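Local atomic coordinates of T-lymphoma invasion and metastasis-inducing protein 1 (PDB entry 4K2P), a protein that probably activates Rho-family GTPases as a guanine nucleotide exchange factor, its PH and coiled-coil region serving phosphoinositide and protein binding. Residues Y39-E52 and I59-E72. The protein carries 5 engineered substitutions. Sequence-based numbering, arbitrary orientation.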
# COMPACT_ATOMS: atom_id res chain seq x y z
N TYR A 39 -1.18 15.88 15.15
CA TYR A 39 -2.40 15.27 15.65
C TYR A 39 -2.05 14.23 16.69
O TYR A 39 -0.96 13.67 16.67
CB TYR A 39 -3.18 14.58 14.53
CG TYR A 39 -3.76 15.48 13.48
CD1 TYR A 39 -4.95 16.14 13.69
CD2 TYR A 39 -3.13 15.63 12.25
CE1 TYR A 39 -5.50 16.95 12.71
CE2 TYR A 39 -3.67 16.44 11.27
CZ TYR A 39 -4.85 17.09 11.51
OH TYR A 39 -5.39 17.90 10.53
N TRP A 40 -2.97 13.97 17.59
CA TRP A 40 -2.99 12.71 18.31
C TRP A 40 -3.66 11.68 17.40
O TRP A 40 -4.81 11.82 17.01
CB TRP A 40 -3.75 12.85 19.62
CG TRP A 40 -3.70 11.61 20.45
CD1 TRP A 40 -4.70 10.70 20.62
CD2 TRP A 40 -2.59 11.14 21.22
NE1 TRP A 40 -4.28 9.70 21.46
CE2 TRP A 40 -2.99 9.94 21.83
CE3 TRP A 40 -1.30 11.62 21.44
CZ2 TRP A 40 -2.14 9.21 22.66
CZ3 TRP A 40 -0.46 10.89 22.26
CH2 TRP A 40 -0.88 9.70 22.86
N VAL A 41 -2.92 10.65 17.03
CA VAL A 41 -3.40 9.65 16.09
C VAL A 41 -3.64 8.36 16.83
O VAL A 41 -2.77 7.87 17.53
CB VAL A 41 -2.40 9.44 14.94
CG1 VAL A 41 -2.90 8.35 13.97
CG2 VAL A 41 -2.18 10.74 14.21
N SER A 42 -4.83 7.79 16.65
CA SER A 42 -5.26 6.61 17.37
C SER A 42 -5.80 5.55 16.42
O SER A 42 -6.76 5.78 15.70
CB SER A 42 -6.32 6.99 18.41
OG SER A 42 -6.72 5.87 19.16
N LEU A 43 -5.18 4.38 16.45
CA LEU A 43 -5.58 3.25 15.64
C LEU A 43 -6.57 2.39 16.40
O LEU A 43 -6.20 1.71 17.35
CB LEU A 43 -4.35 2.43 15.27
CG LEU A 43 -4.56 1.13 14.50
CD1 LEU A 43 -5.14 1.41 13.13
CD2 LEU A 43 -3.25 0.36 14.39
N LYS A 44 -7.83 2.40 15.97
CA LYS A 44 -8.84 1.52 16.54
C LYS A 44 -9.48 0.74 15.40
O LYS A 44 -9.95 1.33 14.42
CB LYS A 44 -9.90 2.31 17.31
N GLY A 45 -9.50 -0.58 15.53
CA GLY A 45 -9.90 -1.43 14.44
C GLY A 45 -8.98 -1.14 13.27
O GLY A 45 -7.77 -1.13 13.42
N CYS A 46 -9.57 -0.86 12.11
CA CYS A 46 -8.81 -0.60 10.91
C CYS A 46 -9.00 0.85 10.47
O CYS A 46 -9.08 1.16 9.28
CB CYS A 46 -9.21 -1.58 9.82
SG CYS A 46 -7.82 -2.56 9.23
N THR A 47 -9.06 1.74 11.46
CA THR A 47 -9.23 3.16 11.22
C THR A 47 -8.26 3.98 12.06
O THR A 47 -8.08 3.72 13.25
CB THR A 47 -10.68 3.60 11.53
OG1 THR A 47 -11.59 2.81 10.77
CG2 THR A 47 -10.90 5.07 11.20
N LEU A 48 -7.59 4.92 11.41
CA LEU A 48 -6.80 5.92 12.11
C LEU A 48 -7.67 7.14 12.38
O LEU A 48 -8.18 7.75 11.45
CB LEU A 48 -5.57 6.33 11.29
CG LEU A 48 -4.44 5.32 11.16
CD1 LEU A 48 -3.41 5.84 10.16
CD2 LEU A 48 -3.79 5.04 12.48
N PHE A 49 -7.84 7.47 13.65
CA PHE A 49 -8.57 8.66 14.07
C PHE A 49 -7.60 9.76 14.44
O PHE A 49 -6.63 9.54 15.16
CB PHE A 49 -9.48 8.32 15.25
CG PHE A 49 -10.55 7.33 14.93
CD1 PHE A 49 -11.75 7.73 14.39
CD2 PHE A 49 -10.34 5.98 15.14
CE1 PHE A 49 -12.74 6.82 14.08
CE2 PHE A 49 -11.33 5.05 14.83
CZ PHE A 49 -12.53 5.47 14.30
N PHE A 50 -7.88 10.96 13.96
CA PHE A 50 -7.01 12.11 14.15
C PHE A 50 -7.70 13.12 15.04
O PHE A 50 -8.79 13.59 14.73
CB PHE A 50 -6.65 12.74 12.80
CG PHE A 50 -5.89 11.83 11.89
CD1 PHE A 50 -6.49 10.74 11.30
CD2 PHE A 50 -4.56 12.07 11.61
CE1 PHE A 50 -5.79 9.90 10.47
CE2 PHE A 50 -3.85 11.23 10.78
CZ PHE A 50 -4.46 10.15 10.20
N TYR A 51 -7.06 13.45 16.17
CA TYR A 51 -7.60 14.36 17.17
C TYR A 51 -6.71 15.60 17.29
O TYR A 51 -5.49 15.49 17.21
CB TYR A 51 -7.68 13.68 18.55
CG TYR A 51 -8.54 12.44 18.65
CD1 TYR A 51 -8.04 11.18 18.33
CD2 TYR A 51 -9.84 12.51 19.15
CE1 TYR A 51 -8.82 10.04 18.45
CE2 TYR A 51 -10.62 11.38 19.28
CZ TYR A 51 -10.10 10.15 18.93
OH TYR A 51 -10.88 9.02 19.06
N GLU A 52 -7.31 16.77 17.47
CA GLU A 52 -6.56 17.97 17.81
C GLU A 52 -6.63 18.26 19.30
O GLU A 52 -7.67 18.06 19.93
CB GLU A 52 -7.08 19.18 17.04
CG GLU A 52 -6.77 19.15 15.55
CD GLU A 52 -7.23 20.40 14.82
OE1 GLU A 52 -7.84 21.29 15.46
OE2 GLU A 52 -7.00 20.50 13.59
N ILE A 59 -6.77 13.69 25.66
CA ILE A 59 -7.62 13.14 24.61
C ILE A 59 -7.98 11.73 25.03
O ILE A 59 -7.11 10.92 25.32
CB ILE A 59 -6.89 13.16 23.24
CG1 ILE A 59 -6.83 14.58 22.70
CG2 ILE A 59 -7.58 12.25 22.22
CD1 ILE A 59 -5.69 14.83 21.75
N ASP A 60 -9.28 11.44 25.12
CA ASP A 60 -9.74 10.16 25.66
C ASP A 60 -10.95 9.67 24.87
O ASP A 60 -11.22 10.17 23.78
CB ASP A 60 -10.05 10.29 27.15
CG ASP A 60 -11.09 11.36 27.46
OD1 ASP A 60 -11.90 11.70 26.58
OD2 ASP A 60 -11.08 11.87 28.61
N HIS A 61 -11.66 8.68 25.40
CA HIS A 61 -12.78 8.07 24.69
C HIS A 61 -13.92 9.04 24.36
O HIS A 61 -14.65 8.82 23.40
CB HIS A 61 -13.33 6.89 25.50
N ASN A 62 -14.06 10.10 25.15
CA ASN A 62 -15.12 11.08 24.93
C ASN A 62 -14.72 12.22 24.00
O ASN A 62 -15.51 13.12 23.74
CB ASN A 62 -15.59 11.67 26.26
N SER A 63 -13.50 12.17 23.48
CA SER A 63 -13.03 13.16 22.53
C SER A 63 -13.57 12.85 21.13
O SER A 63 -13.76 11.68 20.78
CB SER A 63 -11.50 13.22 22.51
OG SER A 63 -11.01 13.71 23.74
N ILE A 64 -13.78 13.90 20.34
CA ILE A 64 -14.33 13.76 19.00
C ILE A 64 -13.23 13.98 17.96
O ILE A 64 -12.63 15.05 17.91
CB ILE A 64 -15.47 14.79 18.78
CG1 ILE A 64 -16.57 14.62 19.84
CG2 ILE A 64 -16.05 14.67 17.38
CD1 ILE A 64 -17.24 13.24 19.85
N PRO A 65 -12.97 12.97 17.10
CA PRO A 65 -11.94 13.13 16.07
C PRO A 65 -12.28 14.20 15.03
O PRO A 65 -13.45 14.38 14.70
CB PRO A 65 -11.88 11.74 15.42
CG PRO A 65 -13.18 11.12 15.69
CD PRO A 65 -13.66 11.67 17.00
N LYS A 66 -11.27 14.89 14.51
CA LYS A 66 -11.47 15.81 13.40
C LYS A 66 -11.79 15.05 12.13
O LYS A 66 -12.68 15.44 11.37
CB LYS A 66 -10.23 16.69 13.20
CG LYS A 66 -10.01 17.71 14.31
CD LYS A 66 -11.13 18.73 14.35
CE LYS A 66 -10.92 19.79 15.43
NZ LYS A 66 -10.97 19.22 16.80
N HIS A 67 -11.05 13.98 11.88
CA HIS A 67 -11.33 13.12 10.74
C HIS A 67 -10.75 11.72 10.96
O HIS A 67 -10.08 11.46 11.96
CB HIS A 67 -10.82 13.74 9.45
CG HIS A 67 -9.42 14.27 9.54
ND1 HIS A 67 -9.14 15.54 10.00
CD2 HIS A 67 -8.23 13.70 9.25
CE1 HIS A 67 -7.84 15.73 9.98
NE2 HIS A 67 -7.26 14.63 9.53
N ALA A 68 -11.01 10.83 10.01
CA ALA A 68 -10.59 9.44 10.11
C ALA A 68 -10.15 8.91 8.75
O ALA A 68 -10.71 9.28 7.73
CB ALA A 68 -11.73 8.60 10.67
N VAL A 69 -9.13 8.06 8.76
CA VAL A 69 -8.62 7.44 7.55
C VAL A 69 -8.77 5.94 7.69
O VAL A 69 -8.24 5.33 8.62
CB VAL A 69 -7.14 7.80 7.30
CG1 VAL A 69 -6.64 7.13 6.02
CG2 VAL A 69 -6.97 9.32 7.20
N TRP A 70 -9.50 5.35 6.76
CA TRP A 70 -9.70 3.91 6.70
C TRP A 70 -8.46 3.24 6.11
O TRP A 70 -8.06 3.57 5.01
CB TRP A 70 -10.93 3.61 5.85
CG TRP A 70 -11.34 2.17 5.79
CD1 TRP A 70 -11.55 1.32 6.84
CD2 TRP A 70 -11.62 1.43 4.60
NE1 TRP A 70 -11.93 0.09 6.37
CE2 TRP A 70 -11.98 0.13 5.00
CE3 TRP A 70 -11.59 1.73 3.23
CZ2 TRP A 70 -12.31 -0.87 4.08
CZ3 TRP A 70 -11.92 0.75 2.33
CH2 TRP A 70 -12.28 -0.54 2.75
N VAL A 71 -7.87 2.29 6.84
CA VAL A 71 -6.57 1.76 6.45
C VAL A 71 -6.57 0.26 6.20
O VAL A 71 -5.50 -0.35 6.16
CB VAL A 71 -5.50 2.06 7.53
CG1 VAL A 71 -5.41 3.56 7.78
CG2 VAL A 71 -5.78 1.34 8.82
N GLU A 72 -7.75 -0.34 6.00
CA GLU A 72 -7.82 -1.74 5.58
C GLU A 72 -7.03 -1.89 4.29
O GLU A 72 -7.10 -1.04 3.42
CB GLU A 72 -9.27 -2.21 5.37
CG GLU A 72 -9.88 -2.90 6.58
CD GLU A 72 -11.28 -3.46 6.32
OE1 GLU A 72 -11.56 -3.96 5.21
OE2 GLU A 72 -12.11 -3.41 7.25
O HOH W 1 -10.17 16.38 17.98
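The ring of Y51 lies between two aliphatic groups of 59-72: I59 CG2 sits over one face, 4.0 Å from the centroid of the Y51 ring, and P65 CB over the opposite face. Both are CH-pi contacts, and the backbone carbonyl of S63 meets the ring at its edge. Here a PH domain illustrates how an antiparallel beta meander is extended: strand 37-44 turns into strand 47-51, which pairs with strand 67-70 at 161°, while the intervening loop folds back on the first two strands. I59 is shared, its CD1 resting 3.5 Å from W40 CB.

The hydrogen-bonded pair L48-V69, with V69 N in the carbonyl plane of L48, alternates with the non-hydrogen-bonded T47-W70 and F49-A68. F50 N donates to H67 O, but F50 O accepts from K66 N at 2.8 Å, so K66 and H67 together face F50 in a classic beta bulge. Just beyond the strand, V71 N reaches C46 O at 2.9 Å, almost straight at 175°.

On one face of the sheet, A68 makes a small apolar patch with T47 and F49, its CB 3.8 Å from F49 CD1. L48, F50, V69 and H67 point the other way, where F99 and F101 of strand 98-102 touch L48, F50 and V69; V69 CG2 comes within 3.5 Å of F50 CE1. H67 CG stands between its backbone N and carbonyl carbon (chi1 47°), which lays the imidazole over F50 CB and turns an edge toward the face of Y39, in an offset edge-to-face pair.

Near the start of strand 67-70, the exposed K66 bends across E52 in a long salt bridge, OE1 to NZ 4.0 Å. A water joins the K66 ammonium to the backbone, accepting from K66 NZ at 3.2 Å and from E52 N and donating to I64 O.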